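Local coordinates for protein FOKI restriction endonuclease (Planomicrobium okeanokoites, PDB 2FOK) that cleaves double-stranded DNA as a type IIS restriction endonuclease, joining recognition subdomains to a separate cleavage domain that probably works with metal ions, at residues Ile215-Glu220 against Phe260-Phe265. Residues are numbered along the deposited sequence; the frame is centred on the assembly and turned at random.
Sequences IRNNWE and FISHAF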
ATOM      1  N   ILE A 215       3.373   1.975  17.701  1.00 29.45           N
ATOM      2  CA  ILE A 215       2.714   0.840  17.053  1.00 27.63           C
ATOM      3  C   ILE A 215       1.300   1.202  16.619  1.00 28.42           C
ATOM      4  O   ILE A 215       0.831   0.767  15.566  1.00 29.73           O
ATOM      5  CB  ILE A 215       2.628  -0.388  18.006  1.00 24.18           C
ATOM      6  CG1 ILE A 215       4.019  -0.991  18.200  1.00 25.42           C
ATOM      7  CG2 ILE A 215       1.652  -1.431  17.447  1.00 20.48           C
ATOM      8  CD1 ILE A 215       4.045  -2.249  19.066  1.00 28.82           C
ATOM      9  N   ARG A 216       0.629   1.998  17.442  1.00 28.77           N
ATOM     10  CA  ARG A 216      -0.738   2.418  17.167  1.00 29.07           C
ATOM     11  C   ARG A 216      -0.860   3.409  16.017  1.00 29.29           C
ATOM     12  O   ARG A 216      -1.937   3.542  15.421  1.00 31.99           O
ATOM     13  CB  ARG A 216      -1.353   3.042  18.423  1.00 28.39           C
ATOM     14  CG  ARG A 216      -2.821   3.422  18.277  1.00 29.23           C
ATOM     15  CD  ARG A 216      -3.472   3.642  19.629  1.00 28.41           C
ATOM     16  NE  ARG A 216      -2.639   4.465  20.498  1.00 32.82           N
ATOM     17  CZ  ARG A 216      -2.287   4.143  21.739  1.00 30.11           C
ATOM     18  NH1 ARG A 216      -2.689   3.002  22.287  1.00 29.64           N
ATOM     19  NH2 ARG A 216      -1.528   4.971  22.436  1.00 29.71           N
ATOM     20  N   ASN A 217       0.233   4.095  15.700  1.00 22.32           N
ATOM     21  CA  ASN A 217       0.209   5.102  14.653  1.00 25.06           C
ATOM     22  C   ASN A 217       1.262   5.003  13.545  1.00 28.22           C
ATOM     23  O   ASN A 217       1.048   5.548  12.466  1.00 31.86           O
ATOM     24  CB  ASN A 217       0.301   6.492  15.279  1.00 28.36           C
ATOM     25  CG  ASN A 217      -0.763   6.735  16.336  1.00 37.03           C
ATOM     26  OD1 ASN A 217      -1.961   6.692  16.046  1.00 39.93           O
ATOM     27  ND2 ASN A 217      -0.332   6.987  17.571  1.00 40.50           N
ATOM     28  N   ASN A 218       2.389   4.332  13.788  1.00 28.56           N
ATOM     29  CA  ASN A 218       3.432   4.230  12.765  1.00 30.22           C
ATOM     30  C   ASN A 218       3.603   2.848  12.165  1.00 29.57           C
ATOM     31  O   ASN A 218       4.469   2.650  11.318  1.00 31.34           O
ATOM     32  CB  ASN A 218       4.776   4.683  13.323  1.00 38.33           C
ATOM     33  CG  ASN A 218       5.144   6.084  12.888  1.00 44.12           C
ATOM     34  OD1 ASN A 218       5.516   6.316  11.733  1.00 46.36           O
ATOM     35  ND2 ASN A 218       5.040   7.032  13.815  1.00 48.85           N
ATOM     36  N   TRP A 219       2.794   1.898  12.625  1.00 28.22           N
ATOM     37  CA  TRP A 219       2.820   0.514  12.144  1.00 28.32           C
ATOM     38  C   TRP A 219       1.725   0.490  11.102  1.00 27.95           C
ATOM     39  O   TRP A 219       0.544   0.415  11.448  1.00 28.09           O
ATOM     40  CB  TRP A 219       2.423  -0.446  13.264  1.00 27.66           C
ATOM     41  CG  TRP A 219       3.419  -1.511  13.630  1.00 33.03           C
ATOM     42  CD1 TRP A 219       3.255  -2.868  13.508  1.00 33.37           C
ATOM     43  CD2 TRP A 219       4.661  -1.324  14.313  1.00 30.89           C
ATOM     44  NE1 TRP A 219       4.312  -3.530  14.084  1.00 30.25           N
ATOM     45  CE2 TRP A 219       5.188  -2.608  14.587  1.00 30.47           C
ATOM     46  CE3 TRP A 219       5.376  -0.196  14.728  1.00 29.70           C
ATOM     47  CZ2 TRP A 219       6.397  -2.793  15.253  1.00 35.38           C
ATOM     48  CZ3 TRP A 219       6.574  -0.378  15.389  1.00 32.73           C
ATOM     49  CH2 TRP A 219       7.075  -1.670  15.647  1.00 39.57           C
ATOM     50  N   GLU A 220       2.086   0.554   9.829  1.00 26.78           N
ATOM     51  CA  GLU A 220       1.045   0.567   8.817  1.00 27.13           C
ATOM     52  C   GLU A 220       1.544   0.200   7.429  1.00 24.29           C
ATOM     53  O   GLU A 220       2.730   0.325   7.134  1.00 23.13           O
ATOM     54  CB  GLU A 220       0.376   1.955   8.805  1.00 25.48           C
ATOM     55  CG  GLU A 220       1.162   3.001   8.045  1.00 24.22           C
ATOM     56  CD  GLU A 220       0.998   4.409   8.593  1.00 21.47           C
ATOM     57  OE1 GLU A 220      -0.085   4.751   9.103  1.00 17.83           O
ATOM     58  OE2 GLU A 220       1.973   5.178   8.500  1.00 28.74           O
ATOM     59  N   PHE A 260      -7.120   0.778  21.782  1.00 36.75           N
ATOM     60  CA  PHE A 260      -7.855   1.694  20.917  1.00 34.23           C
ATOM     61  C   PHE A 260      -6.988   2.135  19.751  1.00 34.66           C
ATOM     62  O   PHE A 260      -5.761   2.155  19.854  1.00 32.17           O
ATOM     63  CB  PHE A 260      -8.303   2.927  21.705  1.00 32.63           C
ATOM     64  CG  PHE A 260      -7.181   3.876  22.041  1.00 33.18           C
ATOM     65  CD1 PHE A 260      -6.369   3.651  23.149  1.00 29.67           C
ATOM     66  CD2 PHE A 260      -6.941   4.999  21.250  1.00 26.49           C
ATOM     67  CE1 PHE A 260      -5.326   4.545  23.467  1.00 34.51           C
ATOM     68  CE2 PHE A 260      -5.908   5.888  21.555  1.00 28.26           C
ATOM     69  CZ  PHE A 260      -5.100   5.664  22.663  1.00 30.10           C
ATOM     70  N   ILE A 261      -7.642   2.471  18.641  1.00 37.82           N
ATOM     71  CA  ILE A 261      -6.967   2.954  17.438  1.00 36.74           C
ATOM     72  C   ILE A 261      -7.533   4.353  17.174  1.00 38.35           C
ATOM     73  O   ILE A 261      -8.738   4.510  16.962  1.00 37.39           O
ATOM     74  CB  ILE A 261      -7.258   2.049  16.217  1.00 36.21           C
ATOM     75  CG1 ILE A 261      -6.541   0.702  16.371  1.00 32.90           C
ATOM     76  CG2 ILE A 261      -6.818   2.741  14.942  1.00 36.66           C
ATOM     77  CD1 ILE A 261      -5.069   0.815  16.673  1.00 30.76           C
ATOM     78  N   SER A 262      -6.670   5.365  17.195  1.00 34.94           N
ATOM     79  CA  SER A 262      -7.117   6.737  16.981  1.00 31.31           C
ATOM     80  C   SER A 262      -7.393   7.088  15.520  1.00 31.85           C
ATOM     81  O   SER A 262      -8.138   8.025  15.232  1.00 32.07           O
ATOM     82  CB  SER A 262      -6.089   7.700  17.556  1.00 30.96           C
ATOM     83  OG  SER A 262      -5.201   7.016  18.416  1.00 34.44           O
ATOM     84  N   HIS A 263      -6.791   6.341  14.602  1.00 30.12           N
ATOM     85  CA  HIS A 263      -6.988   6.582  13.183  1.00 27.91           C
ATOM     86  C   HIS A 263      -8.180   5.786  12.692  1.00 28.31           C
ATOM     87  O   HIS A 263      -8.046   4.829  11.927  1.00 30.41           O
ATOM     88  CB  HIS A 263      -5.733   6.204  12.392  1.00 25.77           C
ATOM     89  CG  HIS A 263      -4.560   7.097  12.664  1.00 27.28           C
ATOM     90  ND1 HIS A 263      -3.255   6.656  12.596  1.00 26.98           N
ATOM     91  CD2 HIS A 263      -4.496   8.400  13.026  1.00 28.34           C
ATOM     92  CE1 HIS A 263      -2.438   7.647  12.905  1.00 27.76           C
ATOM     93  NE2 HIS A 263      -3.165   8.717  13.171  1.00 25.55           N
ATOM     94  N   ALA A 264      -9.355   6.183  13.164  1.00 30.21           N
ATOM     95  CA  ALA A 264     -10.604   5.542  12.782  1.00 27.60           C
ATOM     96  C   ALA A 264     -11.504   6.663  12.302  1.00 23.17           C
ATOM     97  O   ALA A 264     -11.357   7.794  12.738  1.00 21.34           O
ATOM     98  CB  ALA A 264     -11.221   4.841  13.967  1.00 28.52           C
ATOM     99  N   PHE A 265     -12.429   6.352  11.401  1.00 28.11           N
ATOM    100  CA  PHE A 265     -13.320   7.372  10.852  1.00 24.40           C
ATOM    101  C   PHE A 265     -14.749   6.859  10.701  1.00 27.71           C
ATOM    102  O   PHE A 265     -14.995   5.654  10.752  1.00 25.66           O
ATOM    103  CB  PHE A 265     -12.793   7.843   9.484  1.00 24.14           C
ATOM    104  CG  PHE A 265     -11.304   8.105   9.453  1.00 21.43           C
ATOM    105  CD1 PHE A 265     -10.394   7.051   9.434  1.00 21.45           C
ATOM    106  CD2 PHE A 265     -10.816   9.403   9.489  1.00 19.98           C
ATOM    107  CE1 PHE A 265      -9.023   7.289   9.463  1.00 22.75           C
ATOM    108  CE2 PHE A 265      -9.451   9.655   9.515  1.00 16.29           C
ATOM    109  CZ  PHE A 265      -8.550   8.598   9.506  1.00 18.83           C
TER
HETATM  110  O   HOH W   1      -4.468   5.354  15.876  1.00 32.17           O
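R216 and F260 give a compact example of how a cation and an aromatic ring join a helix to a strand. The guanidinium lies flat on the phenyl face, the two centres 4.0 Å apart and the planes inclined by 17°, with CZ of R216 3.3 Å from CZ of F260. CG of R216 stands anti to the backbone N, chi1 -176°, and the chain bends at chi3, which turns the charged group onto the ring. The CD methylene lies over the same face. K244 makes a cation-pi contact with the same ring, so F260 serves two positive side chains. Shortening R216 to an alanine would probably leave this ring face without its stacked guanidinium and open a gap beside CD1 of I261.

Apolar contact is slight: CD1 of I261 passes CG of R216 at 3.8 Å, while I261 packs on L204 of helix 197-205.

The polar part is bridged by one water. Its oxygen donates to OD1 of N217 at 2.8 Å. The same water oxygen accepts from the backbone N of H263 and is hydrogen-bonded to OG of S262 at 3.1 Å. OD1 of N217 also lies over the imidazole face near its rim, 3.3 Å from CE1 of H263, with amide and ring planes 63° apart.

H263 centres an inverse gamma turn where strand 258-267 is interrupted. Stacking and a bridging water thus join the C-terminal part of helix 209-218 to an antiparallel sheet, within the second recognition subdomain, whose family belongs to the helix-turn-helix clan.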